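Local coordinates for probable N-acetyl-gamma-glutamyl-phosphate reductase, chloroplastic (Arabidopsis thaliana, PDB 1XYG) that probably catalyses the NADPH-dependent reduction of N-acetylglutamyl phosphate to N-acetylglutamate semialdehyde, the third of four steps from glutamate to N-acetylornithine in arginine biosynthesis, at the interface of chains A and B and the interface of chains A and C. Numbering follows the deposited sequence. Chains: chain A/B/C, putative N-acetyl-gamma-glutamyl-phosphate reductase.

Contact 1: the interface of chains A and B. Residues chain A 203, 206, 208-209; chain B 27, 52, 198-199.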
ATOM      1  N   GLU A 203     -13.842   1.451  12.397  1.00 36.85           N
ATOM      2  CA  GLU A 203     -13.474   2.615  11.616  1.00 34.41           C
ATOM      3  C   GLU A 203     -11.964   2.819  11.552  1.00 32.92           C
ATOM      4  O   GLU A 203     -11.411   3.034  10.475  1.00 30.69           O
ATOM      5  CB  GLU A 203     -14.135   3.857  12.216  1.00 36.35           C
ATOM      6  CG  GLU A 203     -14.058   5.087  11.342  1.00 37.96           C
ATOM      7  CD  GLU A 203     -14.556   6.325  12.060  1.00 40.16           C
ATOM      8  OE1 GLU A 203     -13.815   6.866  12.914  1.00 39.85           O
ATOM      9  OE2 GLU A 203     -15.699   6.744  11.774  1.00 40.21           O
ATOM     10  N   LEU A 206      -9.948   0.791   8.801  1.00 25.88           N
ATOM     11  CA  LEU A 206     -10.312   0.839   7.390  1.00 24.73           C
ATOM     12  C   LEU A 206      -9.061   1.165   6.575  1.00 23.73           C
ATOM     13  O   LEU A 206      -8.141   1.816   7.073  1.00 23.64           O
ATOM     14  CB  LEU A 206     -11.351   1.936   7.136  1.00 26.23           C
ATOM     15  CG  LEU A 206     -12.782   1.779   7.644  1.00 26.76           C
ATOM     16  CD1 LEU A 206     -13.543   3.071   7.371  1.00 24.93           C
ATOM     17  CD2 LEU A 206     -13.453   0.601   6.958  1.00 27.70           C
ATOM     18  N   SER A 208      -8.649   3.295   4.168  1.00 22.06           N
ATOM     19  CA  SER A 208      -8.507   4.748   4.073  1.00 22.20           C
ATOM     20  C   SER A 208      -7.956   5.419   5.326  1.00 24.00           C
ATOM     21  O   SER A 208      -7.405   6.516   5.244  1.00 24.17           O
ATOM     22  CB  SER A 208      -9.852   5.389   3.716  1.00 22.52           C
ATOM     23  OG  SER A 208     -10.276   4.972   2.429  1.00 21.72           O
ATOM     24  N   GLU A 209      -8.105   4.772   6.480  1.00 22.84           N
ATOM     25  CA  GLU A 209      -7.617   5.334   7.737  1.00 24.77           C
ATOM     26  C   GLU A 209      -6.202   4.870   8.073  1.00 24.18           C
ATOM     27  O   GLU A 209      -5.424   5.607   8.683  1.00 26.39           O
ATOM     28  CB  GLU A 209      -8.560   4.945   8.885  1.00 25.27           C
ATOM     29  CG  GLU A 209     -10.008   5.430   8.723  1.00 25.05           C
ATOM     30  CD  GLU A 209     -10.147   6.936   8.908  1.00 26.27           C
ATOM     31  OE1 GLU A 209      -9.618   7.441   9.918  1.00 26.03           O
ATOM     32  OE2 GLU A 209     -10.785   7.607   8.058  1.00 26.46           O
TER
ATOM     33  N   TYR B  27     -16.081  11.509   4.470  1.00 29.38           N
ATOM     34  CA  TYR B  27     -14.925  11.975   3.698  1.00 28.07           C
ATOM     35  C   TYR B  27     -15.224  13.156   2.784  1.00 27.38           C
ATOM     36  O   TYR B  27     -14.391  14.048   2.634  1.00 27.90           O
ATOM     37  CB  TYR B  27     -14.320  10.846   2.859  1.00 24.63           C
ATOM     38  CG  TYR B  27     -13.664   9.746   3.665  1.00 23.52           C
ATOM     39  CD1 TYR B  27     -12.977  10.031   4.844  1.00 23.18           C
ATOM     40  CD2 TYR B  27     -13.702   8.422   3.228  1.00 21.31           C
ATOM     41  CE1 TYR B  27     -12.346   9.033   5.565  1.00 22.19           C
ATOM     42  CE2 TYR B  27     -13.074   7.412   3.946  1.00 21.94           C
ATOM     43  CZ  TYR B  27     -12.399   7.726   5.110  1.00 22.99           C
ATOM     44  OH  TYR B  27     -11.766   6.736   5.821  1.00 23.95           O
ATOM     45  N   LYS B  52     -23.042  12.320  15.678  1.00 71.56           N
ATOM     46  CA  LYS B  52     -21.938  12.885  16.451  1.00 70.71           C
ATOM     47  C   LYS B  52     -22.189  14.365  16.780  1.00 69.65           C
ATOM     48  O   LYS B  52     -21.248  15.145  16.929  1.00 68.88           O
ATOM     49  CB  LYS B  52     -20.634  12.741  15.659  1.00 72.45           C
ATOM     50  CG  LYS B  52     -20.344  11.291  15.267  1.00 75.26           C
ATOM     51  CD  LYS B  52     -19.094  11.142  14.423  1.00 78.11           C
ATOM     52  CE  LYS B  52     -18.821   9.664  14.147  1.00 80.61           C
ATOM     53  NZ  LYS B  52     -17.565   9.438  13.369  1.00 84.97           N
ATOM     54  N   GLY B 198     -16.555   5.357   1.214  1.00 32.38           N
ATOM     55  CA  GLY B 198     -16.916   6.050   2.436  1.00 31.87           C
ATOM     56  C   GLY B 198     -16.175   5.571   3.667  1.00 32.16           C
ATOM     57  O   GLY B 198     -15.376   4.636   3.599  1.00 32.98           O
ATOM     58  N   ARG B 199     -16.467   6.205   4.799  1.00 30.65           N
ATOM     59  CA  ARG B 199     -15.835   5.885   6.074  1.00 29.03           C
ATOM     60  C   ARG B 199     -16.638   4.886   6.913  1.00 29.72           C
ATOM     61  O   ARG B 199     -16.296   4.619   8.070  1.00 28.90           O
ATOM     62  CB  ARG B 199     -15.630   7.174   6.868  1.00 29.68           C
ATOM     63  CG  ARG B 199     -14.565   7.091   7.936  1.00 29.13           C
ATOM     64  CD  ARG B 199     -14.507   8.372   8.736  1.00 27.65           C
ATOM     65  NE  ARG B 199     -13.239   8.492   9.445  1.00 31.56           N
ATOM     66  CZ  ARG B 199     -13.010   9.355  10.428  1.00 32.70           C
ATOM     67  NH1 ARG B 199     -13.973  10.175  10.830  1.00 33.87           N
ATOM     68  NH2 ARG B 199     -11.815   9.406  11.005  1.00 33.23           N
TER
HETATM   69  O   HOH W   1     -13.020   3.716   2.258  1.00 22.56           O

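Contact 2: the interface of chains A and C. Residues chain A 209-213; chain C 251, 253, 297-298, 301.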
ATOM      1  N   GLU A 209      -8.105   4.772   6.480  1.00 22.84           N
ATOM      2  CA  GLU A 209      -7.617   5.334   7.737  1.00 24.77           C
ATOM      3  C   GLU A 209      -6.202   4.870   8.073  1.00 24.18           C
ATOM      4  O   GLU A 209      -5.424   5.607   8.683  1.00 26.39           O
ATOM      5  CB  GLU A 209      -8.560   4.945   8.885  1.00 25.27           C
ATOM      6  CG  GLU A 209     -10.008   5.430   8.723  1.00 25.05           C
ATOM      7  CD  GLU A 209     -10.147   6.936   8.908  1.00 26.27           C
ATOM      8  OE1 GLU A 209      -9.618   7.441   9.918  1.00 26.03           O
ATOM      9  OE2 GLU A 209     -10.785   7.607   8.058  1.00 26.46           O
ATOM     10  N   ILE A 210      -5.873   3.651   7.663  1.00 23.83           N
ATOM     11  CA  ILE A 210      -4.567   3.061   7.942  1.00 23.70           C
ATOM     12  C   ILE A 210      -3.470   3.350   6.910  1.00 22.96           C
ATOM     13  O   ILE A 210      -2.345   3.671   7.267  1.00 24.61           O
ATOM     14  CB  ILE A 210      -4.680   1.518   8.063  1.00 23.61           C
ATOM     15  CG1 ILE A 210      -5.647   1.128   9.191  1.00 23.23           C
ATOM     16  CG2 ILE A 210      -3.298   0.912   8.253  1.00 22.23           C
ATOM     17  CD1 ILE A 210      -5.233   1.595  10.569  1.00 20.87           C
ATOM     18  N   ALA A 211      -3.803   3.216   5.633  1.00 24.47           N
ATOM     19  CA  ALA A 211      -2.831   3.401   4.561  1.00 23.47           C
ATOM     20  C   ALA A 211      -2.060   4.708   4.532  1.00 23.70           C
ATOM     21  O   ALA A 211      -2.588   5.768   4.856  1.00 21.60           O
ATOM     22  CB  ALA A 211      -3.503   3.194   3.221  1.00 22.24           C
ATOM     23  N   GLU A 212      -0.796   4.601   4.128  1.00 24.33           N
ATOM     24  CA  GLU A 212       0.089   5.745   3.971  1.00 23.22           C
ATOM     25  C   GLU A 212       0.367   6.549   5.227  1.00 24.87           C
ATOM     26  O   GLU A 212       0.412   7.784   5.190  1.00 24.66           O
ATOM     27  CB  GLU A 212      -0.456   6.663   2.874  1.00 20.92           C
ATOM     28  CG  GLU A 212      -0.392   6.041   1.488  1.00 23.10           C
ATOM     29  CD  GLU A 212       1.031   5.668   1.079  1.00 25.21           C
ATOM     30  OE1 GLU A 212       1.908   6.557   1.076  1.00 22.94           O
ATOM     31  OE2 GLU A 212       1.277   4.480   0.760  1.00 26.70           O
ATOM     32  N   GLY A 213       0.566   5.846   6.336  1.00 25.34           N
ATOM     33  CA  GLY A 213       0.866   6.518   7.585  1.00 23.48           C
ATOM     34  C   GLY A 213       1.080   5.518   8.700  1.00 24.07           C
ATOM     35  O   GLY A 213       0.726   4.352   8.576  1.00 23.52           O
TER
ATOM     36  N   MET C 251       5.279   3.391   2.762  1.00 23.16           N
ATOM     37  CA  MET C 251       4.373   4.508   2.498  1.00 23.47           C
ATOM     38  C   MET C 251       5.208   5.587   1.822  1.00 21.55           C
ATOM     39  O   MET C 251       6.439   5.571   1.912  1.00 20.43           O
ATOM     40  CB  MET C 251       3.765   5.036   3.803  1.00 21.38           C
ATOM     41  CG  MET C 251       4.785   5.530   4.817  1.00 22.89           C
ATOM     42  SD  MET C 251       4.087   5.775   6.475  1.00 30.49           S
ATOM     43  CE  MET C 251       5.126   7.099   7.098  1.00 21.74           C
ATOM     44  N   ARG C 253       4.773   9.373   2.002  1.00 24.60           N
ATOM     45  CA  ARG C 253       5.067  10.488   2.898  1.00 25.18           C
ATOM     46  C   ARG C 253       4.831  10.140   4.362  1.00 25.68           C
ATOM     47  O   ARG C 253       4.104   9.201   4.678  1.00 27.78           O
ATOM     48  CB  ARG C 253       4.180  11.684   2.547  1.00 23.54           C
ATOM     49  CG  ARG C 253       4.257  12.146   1.111  1.00 21.32           C
ATOM     50  CD  ARG C 253       3.246  13.258   0.850  1.00 20.19           C
ATOM     51  NE  ARG C 253       3.472  13.868  -0.453  1.00 21.82           N
ATOM     52  CZ  ARG C 253       4.009  15.072  -0.639  1.00 24.22           C
ATOM     53  NH1 ARG C 253       4.368  15.821   0.398  1.00 22.10           N
ATOM     54  NH2 ARG C 253       4.216  15.516  -1.871  1.00 23.06           N
ATOM     55  N   THR C 297       0.974  10.174  11.652  1.00 23.48           N
ATOM     56  CA  THR C 297       1.585  10.827  10.494  1.00 22.35           C
ATOM     57  C   THR C 297       0.497  11.116   9.468  1.00 23.03           C
ATOM     58  O   THR C 297       0.597  12.065   8.681  1.00 23.51           O
ATOM     59  CB  THR C 297       2.706   9.957   9.839  1.00 23.87           C
ATOM     60  OG1 THR C 297       2.145   8.753   9.301  1.00 24.03           O
ATOM     61  CG2 THR C 297       3.775   9.591  10.868  1.00 19.43           C
ATOM     62  N   HIS C 298      -0.560  10.311   9.486  1.00 22.22           N
ATOM     63  CA  HIS C 298      -1.665  10.519   8.558  1.00 23.21           C
ATOM     64  C   HIS C 298      -2.238  11.930   8.708  1.00 24.43           C
ATOM     65  O   HIS C 298      -2.682  12.530   7.729  1.00 24.79           O
ATOM     66  CB  HIS C 298      -2.816   9.531   8.817  1.00 21.53           C
ATOM     67  CG  HIS C 298      -2.388   8.105   8.993  1.00 20.47           C
ATOM     68  ND1 HIS C 298      -1.587   7.689  10.038  1.00 19.69           N
ATOM     69  CD2 HIS C 298      -2.724   6.984   8.308  1.00 19.50           C
ATOM     70  CE1 HIS C 298      -1.456   6.376   9.994  1.00 20.70           C
ATOM     71  NE2 HIS C 298      -2.137   5.922   8.954  1.00 19.37           N
ATOM     72  N   ARG C 301       0.024  14.700   6.885  1.00 26.74           N
ATOM     73  CA  ARG C 301       0.329  14.336   5.509  1.00 25.45           C
ATOM     74  C   ARG C 301      -0.030  15.450   4.523  1.00 24.80           C
ATOM     75  O   ARG C 301      -1.177  15.891   4.454  1.00 25.49           O
ATOM     76  CB  ARG C 301      -0.437  13.048   5.170  1.00 28.10           C
ATOM     77  CG  ARG C 301      -0.046  12.349   3.885  1.00 31.04           C
ATOM     78  CD  ARG C 301      -0.573  10.906   3.890  1.00 31.31           C
ATOM     79  NE  ARG C 301      -2.035  10.824   3.860  1.00 30.01           N
ATOM     80  CZ  ARG C 301      -2.742   9.850   4.434  1.00 30.78           C
ATOM     81  NH1 ARG C 301      -2.126   8.879   5.093  1.00 27.21           N
ATOM     82  NH2 ARG C 301      -4.068   9.835   4.339  1.00 30.73           N
TER
HETATM   83  O   HOH W   2       2.119   9.562   6.640  1.00 20.91           O
HETATM   84  O   HOH W   3      -4.917   7.136   5.539  1.00 22.73           O
HETATM   85  O   HOH W   4       2.086   8.817   2.257  1.00 32.11           O

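Contact 3: the interface of chains A and B. Residues chain A 200-202, 205-207; chain B 202, 205-207.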
ATOM      1  N   GLY A 200     -12.210  -7.360  13.038  1.00 31.58           N
ATOM      2  CA  GLY A 200     -13.337  -6.597  13.552  1.00 33.39           C
ATOM      3  C   GLY A 200     -13.606  -5.364  12.707  1.00 33.97           C
ATOM      4  O   GLY A 200     -12.693  -4.618  12.360  1.00 34.67           O
ATOM      5  N   ALA A 201     -14.868  -5.138  12.371  1.00 35.24           N
ATOM      6  CA  ALA A 201     -15.242  -3.997  11.547  1.00 36.97           C
ATOM      7  C   ALA A 201     -15.191  -2.653  12.275  1.00 38.07           C
ATOM      8  O   ALA A 201     -16.228  -2.101  12.641  1.00 36.76           O
ATOM      9  CB  ALA A 201     -16.634  -4.221  10.969  1.00 36.58           C
ATOM     10  N   LYS A 202     -13.987  -2.117  12.460  1.00 40.54           N
ATOM     11  CA  LYS A 202     -13.825  -0.840  13.143  1.00 40.26           C
ATOM     12  C   LYS A 202     -13.292   0.254  12.222  1.00 40.08           C
ATOM     13  O   LYS A 202     -12.422   0.019  11.376  1.00 38.19           O
ATOM     14  CB  LYS A 202     -12.913  -1.012  14.361  1.00 43.94           C
ATOM     15  CG  LYS A 202     -13.475  -1.977  15.393  1.00 48.53           C
ATOM     16  CD  LYS A 202     -12.561  -2.163  16.590  1.00 52.42           C
ATOM     17  CE  LYS A 202     -11.302  -2.930  16.233  1.00 55.95           C
ATOM     18  NZ  LYS A 202     -10.506  -3.194  17.471  1.00 58.22           N
ATOM     19  N   ASN A 205      -9.554   0.858  11.564  1.00 29.88           N
ATOM     20  CA  ASN A 205      -8.791  -0.078  10.755  1.00 28.49           C
ATOM     21  C   ASN A 205      -9.141  -0.152   9.274  1.00 28.11           C
ATOM     22  O   ASN A 205      -8.689  -1.058   8.569  1.00 28.99           O
ATOM     23  CB  ASN A 205      -8.866  -1.472  11.366  1.00 28.16           C
ATOM     24  CG  ASN A 205      -8.300  -1.516  12.743  1.00 27.87           C
ATOM     25  OD1 ASN A 205      -7.337  -0.822  13.036  1.00 29.59           O
ATOM     26  ND2 ASN A 205      -8.879  -2.344  13.602  1.00 27.76           N
ATOM     27  N   LEU A 206      -9.948   0.791   8.801  1.00 25.88           N
ATOM     28  CA  LEU A 206     -10.312   0.839   7.390  1.00 24.73           C
ATOM     29  C   LEU A 206      -9.061   1.165   6.575  1.00 23.73           C
ATOM     30  O   LEU A 206      -8.141   1.816   7.073  1.00 23.64           O
ATOM     31  CB  LEU A 206     -11.351   1.936   7.136  1.00 26.23           C
ATOM     32  CG  LEU A 206     -12.782   1.779   7.644  1.00 26.76           C
ATOM     33  CD1 LEU A 206     -13.543   3.071   7.371  1.00 24.93           C
ATOM     34  CD2 LEU A 206     -13.453   0.601   6.958  1.00 27.70           C
ATOM     35  N   TYR A 207      -9.031   0.716   5.327  1.00 23.66           N
ATOM     36  CA  TYR A 207      -7.899   0.985   4.451  1.00 23.36           C
ATOM     37  C   TYR A 207      -7.606   2.493   4.376  1.00 22.66           C
ATOM     38  O   TYR A 207      -6.458   2.908   4.512  1.00 21.71           O
ATOM     39  CB  TYR A 207      -8.165   0.432   3.038  1.00 22.36           C
ATOM     40  CG  TYR A 207      -6.982   0.586   2.098  1.00 24.25           C
ATOM     41  CD1 TYR A 207      -6.729   1.796   1.454  1.00 23.44           C
ATOM     42  CD2 TYR A 207      -6.059  -0.446   1.936  1.00 24.77           C
ATOM     43  CE1 TYR A 207      -5.584   1.977   0.684  1.00 25.25           C
ATOM     44  CE2 TYR A 207      -4.910  -0.278   1.171  1.00 24.01           C
ATOM     45  CZ  TYR A 207      -4.676   0.935   0.551  1.00 26.41           C
ATOM     46  OH  TYR A 207      -3.519   1.125  -0.167  1.00 27.13           O
TER
ATOM     47  N   LYS B 202     -17.139  -1.045   7.708  1.00 39.78           N
ATOM     48  CA  LYS B 202     -17.508  -2.350   7.175  1.00 39.81           C
ATOM     49  C   LYS B 202     -16.312  -3.275   6.948  1.00 38.25           C
ATOM     50  O   LYS B 202     -15.242  -2.854   6.496  1.00 34.22           O
ATOM     51  CB  LYS B 202     -18.333  -2.191   5.897  1.00 43.01           C
ATOM     52  CG  LYS B 202     -17.925  -1.051   5.018  1.00 49.56           C
ATOM     53  CD  LYS B 202     -19.088  -0.583   4.150  1.00 53.97           C
ATOM     54  CE  LYS B 202     -19.864   0.534   4.830  1.00 57.18           C
ATOM     55  NZ  LYS B 202     -20.924   1.098   3.946  1.00 59.94           N
ATOM     56  N   ASN B 205     -14.139  -3.281   3.770  1.00 28.99           N
ATOM     57  CA  ASN B 205     -13.219  -2.185   3.490  1.00 27.67           C
ATOM     58  C   ASN B 205     -12.038  -2.015   4.441  1.00 26.62           C
ATOM     59  O   ASN B 205     -11.366  -0.984   4.417  1.00 26.97           O
ATOM     60  CB  ASN B 205     -14.003  -0.881   3.366  1.00 27.09           C
ATOM     61  CG  ASN B 205     -14.984  -0.913   2.199  1.00 30.24           C
ATOM     62  OD1 ASN B 205     -14.717  -1.547   1.170  1.00 29.40           O
ATOM     63  ND2 ASN B 205     -16.121  -0.226   2.348  1.00 30.17           N
ATOM     64  N   LEU B 206     -11.782  -3.024   5.266  1.00 25.07           N
ATOM     65  CA  LEU B 206     -10.656  -2.985   6.189  1.00 25.17           C
ATOM     66  C   LEU B 206      -9.369  -3.052   5.364  1.00 26.28           C
ATOM     67  O   LEU B 206      -9.362  -3.590   4.248  1.00 24.70           O
ATOM     68  CB  LEU B 206     -10.699  -4.186   7.136  1.00 25.84           C
ATOM     69  CG  LEU B 206     -11.804  -4.235   8.192  1.00 26.34           C
ATOM     70  CD1 LEU B 206     -11.781  -5.587   8.916  1.00 23.79           C
ATOM     71  CD2 LEU B 206     -11.603  -3.087   9.169  1.00 25.25           C
ATOM     72  N   TYR B 207      -8.283  -2.508   5.909  1.00 25.06           N
ATOM     73  CA  TYR B 207      -7.002  -2.536   5.217  1.00 24.43           C
ATOM     74  C   TYR B 207      -6.617  -3.974   4.841  1.00 23.63           C
ATOM     75  O   TYR B 207      -6.227  -4.242   3.701  1.00 23.47           O
ATOM     76  CB  TYR B 207      -5.899  -1.918   6.096  1.00 22.60           C
ATOM     77  CG  TYR B 207      -4.556  -1.845   5.401  1.00 23.28           C
ATOM     78  CD1 TYR B 207      -3.686  -2.937   5.392  1.00 22.76           C
ATOM     79  CD2 TYR B 207      -4.207  -0.721   4.655  1.00 23.36           C
ATOM     80  CE1 TYR B 207      -2.504  -2.918   4.641  1.00 23.20           C
ATOM     81  CE2 TYR B 207      -3.036  -0.686   3.898  1.00 24.63           C
ATOM     82  CZ  TYR B 207      -2.188  -1.790   3.887  1.00 26.00           C
ATOM     83  OH  TYR B 207      -1.060  -1.774   3.088  1.00 26.54           O
TER

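Contact 1: the interface of chains A and B
B:Arg199 meets two carboxylates of chain A, A:Glu209 at the edge of its guanidinium and A:Glu203 over one face. Its CG lies anti to the backbone N (chi1 -159°) and the chain runs extended to NE, a reach that suits arginine to bridging subunits. The guanidinium grips A:Glu209 side-on: B:Arg199 NH2 donates to OE1 at 3.1 Å in a nearly straight bond (176° at H), and B:Arg199 NE forms a salt bridge and hydrogen bond with OE2 at 3.0 Å. Both nitrogens come from above the carboxylate plane, the two flat groups being turned 46° to each other.

The A:Glu203 carboxylate is stacked almost parallel, with OE1 3.6 Å above the centre of the B:Arg199 guanidinium. B:Lys52, poorly ordered, points its amino group at the same glutamate in a long salt bridge.

The phenol OH of B:Tyr27 donates to A:Glu209 OE2 at 2.6 Å, on the anti lone pair. Ring and carboxylate are nearly coplanar. With B:Arg199 NE also donating, OE2 accepts more than one hydrogen bond, which may help stabilise its negative charge.

Water 1 links A:Ser208 OG to the carbonyl oxygen of B:Gly198, while A:Leu206 lays methyl CD1 against the B:Arg199 backbone, 3.9 Å from CA. These contacts tie 3-10 helix 203-205 and helix 207-210 of one subunit to the 198-199 loop and the start of helix 27-37 of its neighbour in the homotetramer.

Contact 2: the interface of chains A and C
This is a two-fold homotypic interface of the tetramer, where side chains of chain C read the backbone of a chain A loop and so join chain A to a second neighbour, besides chain B. C:His298 donates from NE2 to A:Ile210 O at 2.8 Å; the oxygen lies close to the imidazole plane, but the nitrogen sits above the carbonyl plane. The face of the C:His298 ring receives A:Gly213, whose CA stands 3.4 Å from the centroid in a CH-pi contact. Having no side chain, glycine can lie this near the ring.

C:Arg301 bends at chi3 (66°), bringing NH1 to A:Glu212 O at 2.8 Å. A weak bond from NH1 to A:Ala211 O accompanies it, and water 3 joins NH2 to that second carbonyl. Arginine suits the place because its several N-H groups can serve successive backbone oxygens.

The side chains of A:Glu212 and C:Met251 run antiparallel alongside one another, with C:Met251 CB 3.7 Å from A:Glu212 CA and the thioether sulfur C:Met251 SD beside A:Gly213 CA. Water 4 connects A:Glu212 OE1 with the backbone of C:Arg253, while water 2 gathers A:Glu212 O, C:Arg253 O and C:Thr297 OG1. The site probably helps fix the end of helix 207-210 and the loop after it within the tetramer.

Contact 3: the interface of chains A and B
A:Tyr207 N donates to B:Asn205 O at 3.0 Å, and B:Tyr207 N returns the bond to A:Asn205 O at 3.1 Å, across the local two-fold axis. Both are nearly straight, and they flank a short antiparallel beta bridge centred on A:Leu206 and B:Leu206, whose CA atoms stand 4.0 Å apart.

Aromatic packing follows on one side. In both tyrosines CG is anti to the backbone N (chi1 -176° in A:Tyr207), which sends the rings the same way out from the bridge. The ring planes are nearly parallel but shifted, so that the CD2-CE2 rim of one lies over that of the other, with A:Tyr207 CD2 3.3 Å from B:Tyr207 CD2. A large flat side chain suits this place, since each ring offers an apolar flank to its twin.

Aliphatic contacts complete the patch. Each leucine reaches over the asparagine of the other chain: A:Leu206 CD2 lies 3.9 Å from B:Asn205 CB, and B:Leu206 CD2 is equally far from A:Asn205 CB. The branched end of B:Leu206 also rests by the carbonyl oxygen of A:Gly200, at 3.7 Å from CD1. Leucine thus adds an apolar cover beside the backbone pairing. The site probably helps set the register of chains A and B in the homotetramer.

Contact 1 and contact 3 belong to the same A-B interface, about 9 Å apart between the centres of their C-alpha atoms, and share A:Leu206. Contact 2 faces chain C and lies about 13 Å from contact 1 and 15 Å from contact 3, centre to centre. A:Glu209 is common to contacts 1 and 2, using its side chain toward B and its backbone toward C. Helix 207-210 therefore contributes to all three, connecting two different interfaces of the homotetramer. The centres lie about 18 to 25 Å from A:Cys163, the probable catalytic cysteine; a mainly structural role is likely, though distance alone does not show it.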